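Local coordinates for protein pentalenene synthase (Streptomyces chartreusis NRRL 3882, PDB 6Q4S) that probably converts farnesyl diphosphate, with the help of magnesium, into the bicyclic sesquiterpene alcohol 7-epi-alpha-eudesmol, at residues S186-A189 against G190-S193. Residues are numbered along the deposited sequence; the frame is centred on the assembly and turned at random.
Sequences SIDA and GERS
G190 and E191 reach back to I187 and D188 in a buried turn of helix 183-194, part of the all-helical terpene synthase fold, and give a worked example of how a helix can tighten locally, with a water bridging a backbone carbonyl and a side chain. Both bonds here span three residues, as in a 3-10 turn: G190 N donates to I187 O at 2.8 Å, and E191 N to D188 O at 3.2 Å. One step on, the four-residue spacing of the alpha helix is met again where S193 N binds A189 O at 3.0 Å.

A water bridges the turn: it donates to I187 O and to E191 OE2, 2.7 Å from each, so that I187 O accepts from both the water and the G190 amide. The carboxylate is brought there by a chain that leaves with CG anti to the carbonyl carbon (chi1 -78°) and then runs extended, laying OE2 alongside D188 O, 3.4 Å away, where two acceptors meet without a bond.

The like charges of D188 and E191 are likely offset by R141 of helix 136-161, which forms salt bridges with both; R212 also pairs with D188, while W138 donates to D188 O. On another side of the turn, A189 packs on Y58 and W72. R141 thus bridges the two acids and R212 holds D188, while the carboxylates themselves stay apart, with D188 OD1 4.5 Å from E191 OE2.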
loop_
_atom_site.group_PDB
_atom_site.type_symbol
_atom_site.label_atom_id
_atom_site.label_comp_id
_atom_site.label_asym_id
_atom_site.label_seq_id
_atom_site.Cartn_x
_atom_site.Cartn_y
_atom_site.Cartn_z
ATOM N N SER A 186 -9.145 9.364 -4.209
ATOM C CA SER A 186 -10.397 9.843 -4.878
ATOM C C SER A 186 -10.240 9.921 -6.383
ATOM O O SER A 186 -11.173 9.502 -7.120
ATOM C CB SER A 186 -10.914 11.132 -4.245
ATOM O OG SER A 186 -11.048 10.970 -2.848
ATOM N N ILE A 187 -9.097 10.435 -6.838
ATOM C CA ILE A 187 -8.739 10.502 -8.250
ATOM C C ILE A 187 -8.513 9.122 -8.822
ATOM O O ILE A 187 -9.050 8.779 -9.904
ATOM C CB ILE A 187 -7.510 11.378 -8.495
ATOM C CG1 ILE A 187 -7.865 12.857 -8.251
ATOM C CG2 ILE A 187 -7.003 11.240 -9.942
ATOM C CD1 ILE A 187 -6.655 13.709 -7.867
ATOM N N ASP A 188 -7.812 8.276 -8.064
ATOM C CA ASP A 188 -7.572 6.890 -8.492
ATOM C C ASP A 188 -8.914 6.204 -8.831
ATOM O O ASP A 188 -8.989 5.470 -9.788
ATOM C CB ASP A 188 -6.881 6.070 -7.410
ATOM C CG ASP A 188 -5.457 6.524 -7.103
ATOM O OD1 ASP A 188 -4.768 7.122 -7.951
ATOM O OD2 ASP A 188 -4.998 6.217 -6.001
ATOM N N ALA A 189 -9.959 6.448 -8.059
ATOM C CA ALA A 189 -11.170 5.730 -8.287
ATOM C C ALA A 189 -11.844 6.177 -9.600
ATOM O O ALA A 189 -12.811 5.534 -10.015
ATOM C CB ALA A 189 -12.135 5.915 -7.148
ATOM N N GLY A 190 -11.424 7.309 -10.184
ATOM C CA GLY A 190 -11.997 7.746 -11.431
ATOM C C GLY A 190 -11.807 6.709 -12.550
ATOM O O GLY A 190 -12.669 6.537 -13.427
ATOM N N GLU A 191 -10.681 6.022 -12.494
ATOM C CA GLU A 191 -10.319 4.999 -13.465
ATOM C C GLU A 191 -11.316 3.809 -13.279
ATOM O O GLU A 191 -11.892 3.326 -14.247
ATOM C CB GLU A 191 -8.882 4.535 -13.209
ATOM C CG GLU A 191 -7.831 5.481 -13.708
ATOM C CD GLU A 191 -6.486 5.297 -13.032
ATOM O OE1 GLU A 191 -5.565 4.621 -13.570
ATOM O OE2 GLU A 191 -6.353 5.814 -11.917
ATOM N N ARG A 192 -11.596 3.408 -12.041
ATOM C CA ARG A 192 -12.614 2.379 -11.815
ATOM C C ARG A 192 -14.006 2.773 -12.311
ATOM O O ARG A 192 -14.687 1.924 -12.885
ATOM C CB ARG A 192 -12.668 1.955 -10.341
ATOM C CG ARG A 192 -13.862 1.110 -9.913
ATOM C CD ARG A 192 -13.779 -0.208 -10.698
ATOM N NE ARG A 192 -14.815 -1.088 -10.203
ATOM C CZ ARG A 192 -16.046 -1.117 -10.706
ATOM N NH1 ARG A 192 -16.368 -0.301 -11.670
ATOM N NH2 ARG A 192 -16.969 -1.934 -10.244
ATOM N N SER A 193 -14.402 4.016 -12.058
ATOM C CA SER A 193 -15.725 4.505 -12.354
ATOM C C SER A 193 -16.031 4.576 -13.853
ATOM O O SER A 193 -17.166 4.341 -14.265
ATOM C CB SER A 193 -15.891 5.892 -11.762
ATOM O OG SER A 193 -17.098 6.443 -12.197
HETATM O O HOH W 1 -7.354 8.367 -11.921
#